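Alpha-14 giardin (Giardia lamblia, PDB 3CHJ) probably serves as a calcium-regulated structural element of the annexin family, linking the phospholipid bilayer to the underlying axoneme. Local coordinates at residues A[104-109]-A[265-270]; A[110-115]-A[237-242]. One frame throughout, in Å; residues are numbered along the deposited sequence.

Helix 101-108 and the turn that follows it are gripped one after the other by two distant parts of the chain. Contact 1 fastens the helix to helix 262-272 by a buried salt bridge close to the centre of the molecule; contact 2 lays the turn on Phe-239 of helix 227-241. The centres lie about 12 Å apart, and the two meet where Leu-109 O approaches Phe-239 CD2 at 3.3 Å. Contact 2 is nested inside the loop closed by contact 1. Neither supplies a ligand to the calcium ion, which is bound by Ala-175, Thr-178, Gly-180, Glu-185 and Glu-224, although helix 227-241 starts shortly after Glu-224.

Contact 1: residues A[104-109]-A[265-270]; sequences LVDVLL and LNRITA
Arg-267 reaches across from helix 262-272 to Asp-106 on helix 101-108, and this buried salt bridge carries the contact. Two residues earlier, Leu-265 packs on Met-251 and Ala-254 of helix 243-254. The arginine leaves its backbone with CG lodged between N and the carbonyl carbon (chi1 66°) and then runs straight from CG to NE, which carries the guanidinium over to the aspartate. It grips side-on, with two nitrogens on a single oxygen: NE sits 2.8 Å from Asp-106 OD2 and NH2 3.0 Å from the same OD2. The NE bond is the straighter, with an N-H...O angle of 154°; the NH2 bond is more bent. Both bonds stay close to the guanidinium plane, but they meet the carboxylate differently. NE takes the anti lone pair of OD2, pointing away from OD1, whereas NH2 comes in from above the carboxylate plane; the two flat groups are turned 42° against each other. Asp-106 OD2 also has a salt bridge from Arg-264 NE, and OD1 accepts from Tyr-231 OH, so both oxygens of this buried carboxylate are satisfied. Two arginines around it would probably keep it ionised. Next along, CD1 of Ile-268 lies against the carboxylate, 3.9 Å from Asp-106 CG, crossing the aspartate at about a right angle, while the same side chain leans on Ser-250 and Met-251. Thr-269 closes a bond within its helix, OG1 to Leu-265 O at 2.7 Å, with Trp-311 NE1 as a further partner. A charged seam between a helix of the fourth annexin repeat and one from the 86-148 annexin range, so near the molecular centre, is consistent with the hydrophilic central channel of the annexin fold.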
loop_
_atom_site.group_PDB
_atom_site.type_symbol
_atom_site.label_atom_id
_atom_site.label_comp_id
_atom_site.label_asym_id
_atom_site.label_seq_id
_atom_site.Cartn_x
_atom_site.Cartn_y
_atom_site.Cartn_z
ATOM N N LEU A 104 5.733 -5.960 -4.423
ATOM C CA LEU A 104 4.671 -6.951 -4.598
ATOM C C LEU A 104 3.989 -7.194 -3.248
ATOM O O LEU A 104 2.780 -7.318 -3.184
ATOM C CB LEU A 104 5.267 -8.243 -5.178
ATOM C CG LEU A 104 5.792 -8.077 -6.612
ATOM C CD1 LEU A 104 6.388 -9.421 -7.097
ATOM C CD2 LEU A 104 4.710 -7.576 -7.539
ATOM N N VAL A 105 4.774 -7.272 -2.173
ATOM C CA VAL A 105 4.202 -7.409 -0.823
ATOM C C VAL A 105 3.348 -6.195 -0.445
ATOM O O VAL A 105 2.190 -6.348 -0.020
ATOM C CB VAL A 105 5.319 -7.680 0.195
ATOM C CG1 VAL A 105 4.811 -7.593 1.671
ATOM C CG2 VAL A 105 5.922 -9.078 -0.109
ATOM N N ASP A 106 3.888 -5.000 -0.664
ATOM C CA ASP A 106 3.179 -3.773 -0.295
ATOM C C ASP A 106 1.842 -3.678 -1.004
ATOM O O ASP A 106 0.855 -3.206 -0.419
ATOM C CB ASP A 106 3.989 -2.540 -0.692
ATOM C CG ASP A 106 5.186 -2.287 0.214
ATOM O OD1 ASP A 106 5.326 -2.914 1.302
ATOM O OD2 ASP A 106 5.987 -1.414 -0.187
ATOM N N VAL A 107 1.815 -4.082 -2.272
ATOM C CA VAL A 107 0.603 -3.937 -3.080
ATOM C C VAL A 107 -0.404 -5.012 -2.719
ATOM O O VAL A 107 -1.548 -4.720 -2.342
ATOM C CB VAL A 107 0.923 -3.993 -4.585
ATOM C CG1 VAL A 107 -0.367 -4.067 -5.405
ATOM C CG2 VAL A 107 1.765 -2.776 -4.988
ATOM N N LEU A 108 0.004 -6.266 -2.822
ATOM C CA LEU A 108 -0.969 -7.352 -2.751
ATOM C C LEU A 108 -1.600 -7.495 -1.381
ATOM O O LEU A 108 -2.750 -7.948 -1.286
ATOM C CB LEU A 108 -0.344 -8.658 -3.218
ATOM C CG LEU A 108 -0.136 -8.670 -4.730
ATOM C CD1 LEU A 108 0.789 -9.810 -5.148
ATOM C CD2 LEU A 108 -1.515 -8.794 -5.445
ATOM N N LEU A 109 -0.872 -7.105 -0.331
ATOM C CA LEU A 109 -1.344 -7.350 1.041
ATOM C C LEU A 109 -2.142 -6.189 1.622
ATOM O O LEU A 109 -2.589 -6.265 2.767
ATOM C CB LEU A 109 -0.212 -7.745 1.982
ATOM C CG LEU A 109 0.534 -9.014 1.567
ATOM C CD1 LEU A 109 1.597 -9.334 2.623
ATOM C CD2 LEU A 109 -0.461 -10.163 1.393
ATOM N N LEU A 265 7.894 5.136 -0.316
ATOM C CA LEU A 265 7.077 6.233 0.195
ATOM C C LEU A 265 6.019 6.619 -0.822
ATOM O O LEU A 265 4.857 6.866 -0.450
ATOM C CB LEU A 265 7.935 7.458 0.563
ATOM C CG LEU A 265 8.888 7.261 1.755
ATOM C CD1 LEU A 265 9.971 8.350 1.763
ATOM C CD2 LEU A 265 8.139 7.271 3.062
ATOM N N ASN A 266 6.414 6.713 -2.091
ATOM C CA ASN A 266 5.475 7.132 -3.139
ATOM C C ASN A 266 4.319 6.151 -3.271
ATOM O O ASN A 266 3.151 6.561 -3.289
ATOM C CB ASN A 266 6.184 7.284 -4.492
ATOM C CG ASN A 266 7.049 8.514 -4.553
ATOM O OD1 ASN A 266 7.014 9.358 -3.643
ATOM N ND2 ASN A 266 7.798 8.657 -5.648
ATOM N N ARG A 267 4.633 4.861 -3.391
ATOM C CA ARG A 267 3.553 3.907 -3.643
ATOM C C ARG A 267 2.628 3.772 -2.430
ATOM O O ARG A 267 1.403 3.667 -2.585
ATOM C CB ARG A 267 4.086 2.544 -4.114
ATOM C CG ARG A 267 4.881 1.803 -3.078
ATOM C CD ARG A 267 5.198 0.417 -3.606
ATOM N NE ARG A 267 6.152 -0.273 -2.745
ATOM C CZ ARG A 267 7.445 -0.399 -3.010
ATOM N NH1 ARG A 267 7.970 0.118 -4.129
ATOM N NH2 ARG A 267 8.218 -1.048 -2.142
ATOM N N ILE A 268 3.189 3.779 -1.212
ATOM C CA ILE A 268 2.341 3.666 -0.034
ATOM C C ILE A 268 1.437 4.898 0.062
ATOM O O ILE A 268 0.243 4.771 0.294
ATOM C CB ILE A 268 3.167 3.513 1.274
ATOM C CG1 ILE A 268 4.079 2.267 1.212
ATOM C CG2 ILE A 268 2.255 3.561 2.491
ATOM C CD1 ILE A 268 3.354 0.956 1.325
ATOM N N THR A 269 2.004 6.080 -0.189
ATOM C CA THR A 269 1.239 7.316 -0.126
ATOM C C THR A 269 0.160 7.335 -1.233
ATOM O O THR A 269 -1.019 7.547 -0.952
ATOM C CB THR A 269 2.183 8.538 -0.202
ATOM O OG1 THR A 269 3.123 8.445 0.881
ATOM C CG2 THR A 269 1.377 9.845 -0.133
ATOM N N ALA A 270 0.539 7.090 -2.483
ATOM C CA ALA A 270 -0.437 7.115 -3.587
ATOM C C ALA A 270 -1.549 6.062 -3.429
ATOM O O ALA A 270 -2.721 6.360 -3.706
ATOM C CB ALA A 270 0.296 6.937 -4.921
#

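Contact 2: residues A[110-115]-A[237-242]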
loop_
_atom_site.group_PDB
_atom_site.type_symbol
_atom_site.label_atom_id
_atom_site.label_comp_id
_atom_site.label_asym_id
_atom_site.label_seq_id
_atom_site.Cartn_x
_atom_site.Cartn_y
_atom_site.Cartn_z
ATOM N N THR A 110 -2.319 -5.129 0.841
ATOM C CA THR A 110 -2.991 -3.933 1.396
ATOM C C THR A 110 -4.152 -3.467 0.539
ATOM O O THR A 110 -4.564 -2.301 0.616
ATOM C CB THR A 110 -2.043 -2.764 1.627
ATOM O OG1 THR A 110 -1.573 -2.287 0.356
ATOM C CG2 THR A 110 -0.875 -3.147 2.534
ATOM N N ILE A 111 -4.676 -4.375 -0.267
ATOM C CA ILE A 111 -5.881 -4.111 -1.048
ATOM C C ILE A 111 -7.003 -5.106 -0.752
ATOM O O ILE A 111 -6.770 -6.266 -0.388
ATOM C CB ILE A 111 -5.584 -4.032 -2.554
ATOM C CG1 ILE A 111 -4.979 -5.357 -3.061
ATOM C CG2 ILE A 111 -4.682 -2.834 -2.799
ATOM C CD1 ILE A 111 -4.645 -5.385 -4.537
ATOM N N GLU A 112 -8.234 -4.639 -0.917
ATOM C CA GLU A 112 -9.391 -5.468 -0.597
ATOM C C GLU A 112 -9.540 -6.636 -1.582
ATOM O O GLU A 112 -9.028 -6.574 -2.711
ATOM C CB GLU A 112 -10.661 -4.602 -0.585
ATOM C CG GLU A 112 -10.582 -3.362 0.329
ATOM C CD GLU A 112 -10.481 -3.704 1.811
ATOM O OE1 GLU A 112 -10.920 -4.796 2.213
ATOM O OE2 GLU A 112 -9.962 -2.867 2.579
ATOM N N THR A 113 -10.226 -7.705 -1.162
ATOM C CA THR A 113 -10.380 -8.882 -2.027
ATOM C C THR A 113 -11.064 -8.516 -3.343
ATOM O O THR A 113 -10.660 -9.002 -4.409
ATOM C CB THR A 113 -11.167 -10.048 -1.365
ATOM O OG1 THR A 113 -11.125 -9.931 0.061
ATOM C CG2 THR A 113 -10.568 -11.391 -1.791
ATOM N N HIS A 114 -12.083 -7.653 -3.279
ATOM C CA HIS A 114 -12.751 -7.181 -4.503
ATOM C C HIS A 114 -11.786 -6.468 -5.456
ATOM O O HIS A 114 -11.910 -6.586 -6.678
ATOM C CB HIS A 114 -14.009 -6.332 -4.198
ATOM C CG HIS A 114 -13.720 -4.952 -3.672
ATOM N ND1 HIS A 114 -13.449 -3.882 -4.499
ATOM C CD2 HIS A 114 -13.703 -4.462 -2.407
ATOM C CE1 HIS A 114 -13.249 -2.800 -3.767
ATOM N NE2 HIS A 114 -13.404 -3.123 -2.494
ATOM N N GLU A 115 -10.814 -5.753 -4.885
ATOM C CA GLU A 115 -9.821 -5.015 -5.664
ATOM C C GLU A 115 -8.820 -5.985 -6.293
ATOM O O GLU A 115 -8.352 -5.752 -7.389
ATOM C CB GLU A 115 -9.077 -4.001 -4.798
ATOM C CG GLU A 115 -8.247 -2.973 -5.611
ATOM C CD GLU A 115 -9.091 -1.908 -6.321
ATOM O OE1 GLU A 115 -10.154 -1.525 -5.795
ATOM O OE2 GLU A 115 -8.678 -1.439 -7.408
ATOM N N HIS A 237 -1.426 -8.570 8.875
ATOM C CA HIS A 237 -2.108 -8.382 10.164
ATOM C C HIS A 237 -2.745 -6.997 10.260
ATOM O O HIS A 237 -3.938 -6.853 10.540
ATOM C CB HIS A 237 -1.155 -8.574 11.356
ATOM C CG HIS A 237 -1.796 -8.232 12.667
ATOM N ND1 HIS A 237 -1.957 -6.931 13.095
ATOM C CD2 HIS A 237 -2.370 -9.015 13.612
ATOM C CE1 HIS A 237 -2.601 -6.929 14.254
ATOM N NE2 HIS A 237 -2.846 -8.182 14.594
ATOM N N ASP A 238 -1.936 -5.970 10.032
ATOM C CA ASP A 238 -2.373 -4.604 10.208
ATOM C C ASP A 238 -3.441 -4.219 9.182
ATOM O O ASP A 238 -4.408 -3.523 9.518
ATOM C CB ASP A 238 -1.162 -3.687 10.109
ATOM C CG ASP A 238 -0.246 -3.800 11.319
ATOM O OD1 ASP A 238 -0.556 -4.549 12.284
ATOM O OD2 ASP A 238 0.799 -3.120 11.327
ATOM N N PHE A 239 -3.274 -4.661 7.936
ATOM C CA PHE A 239 -4.267 -4.337 6.918
ATOM C C PHE A 239 -5.635 -4.912 7.260
ATOM O O PHE A 239 -6.653 -4.234 7.156
ATOM C CB PHE A 239 -3.837 -4.801 5.521
ATOM C CG PHE A 239 -4.931 -4.667 4.494
ATOM C CD1 PHE A 239 -5.314 -3.405 4.049
ATOM C CD2 PHE A 239 -5.580 -5.795 3.998
ATOM C CE1 PHE A 239 -6.356 -3.264 3.089
ATOM C CE2 PHE A 239 -6.614 -5.668 3.038
ATOM C CZ PHE A 239 -6.983 -4.395 2.596
ATOM N N LEU A 240 -5.648 -6.153 7.690
ATOM C CA LEU A 240 -6.920 -6.806 8.035
ATOM C C LEU A 240 -7.500 -6.136 9.275
ATOM O O LEU A 240 -8.695 -5.850 9.326
ATOM C CB LEU A 240 -6.706 -8.297 8.221
ATOM C CG LEU A 240 -6.346 -9.034 6.920
ATOM C CD1 LEU A 240 -5.832 -10.453 7.207
ATOM C CD2 LEU A 240 -7.540 -9.042 5.953
ATOM N N TYR A 241 -6.651 -5.809 10.236
ATOM C CA TYR A 241 -7.134 -5.300 11.511
ATOM C C TYR A 241 -7.568 -3.854 11.422
ATOM O O TYR A 241 -8.656 -3.512 11.886
ATOM C CB TYR A 241 -6.097 -5.477 12.613
ATOM C CG TYR A 241 -6.724 -5.355 13.974
ATOM C CD1 TYR A 241 -7.507 -6.391 14.477
ATOM C CD2 TYR A 241 -6.545 -4.220 14.738
ATOM C CE1 TYR A 241 -8.112 -6.303 15.714
ATOM C CE2 TYR A 241 -7.163 -4.111 16.000
ATOM C CZ TYR A 241 -7.925 -5.182 16.473
ATOM O OH TYR A 241 -8.538 -5.108 17.715
ATOM N N ASP A 242 -6.715 -3.005 10.847
ATOM C CA ASP A 242 -7.034 -1.577 10.661
ATOM C C ASP A 242 -6.089 -0.983 9.605
ATOM O O ASP A 242 -4.922 -0.726 9.925
ATOM C CB ASP A 242 -6.859 -0.805 11.951
ATOM C CG ASP A 242 -7.340 0.646 11.845
ATOM O OD1 ASP A 242 -7.434 1.193 10.717
ATOM O OD2 ASP A 242 -7.601 1.247 12.906
#
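Phe-239 meets the turn 110-112 with the face of its ring. Thr-110 CA lies 3.7 Å from the ring centroid of Phe-239, 17° off the normal, a CH-pi contact made by the backbone and not by the threonine side chain. From there the peptide continues over the same face toward the rim, where Thr-110 C and Ile-111 N lie above the ring plane and Thr-110 O, also above it, comes within 3.2 Å of Phe-239 CE1. At the far end of the ring Ile-111 C is 3.4 Å from CZ of Phe-239, and Glu-112 OE2 approaches that CZ obliquely at 3.3 Å, its carboxylate plane inclined 42° to the ring. The ring gets there because CG is anti to the backbone N (chi1 171°), sending the side chain off helix 227-241 to the turn. Glu-112 folds back at chi2, which brings its carboxylate to the phenylalanine.

A second layer fixes these groups. Thr-110 OG1 bonds to Asp-106 O, tying the turn to the end of the preceding helix, and Thr-110 O accepts from His-272 NE2. Arg-198 joins both sides: NH1 forms a salt bridge with Glu-112 OE1 while NH2 bonds to Phe-239 O. The phenylalanine side chain also touches Ala-246 of helix 243-254.

No hydrogen bond runs directly between the two segments. The carbonyl oxygen of Thr-110 sits above the ring near its rim and has its hydrogen-bond partner in His-272, not in the phenylalanine. Attraction across the contact is probably mainly dispersion and CH-pi between ring and peptide, with polar and ionic links passing through a third residue, Arg-198.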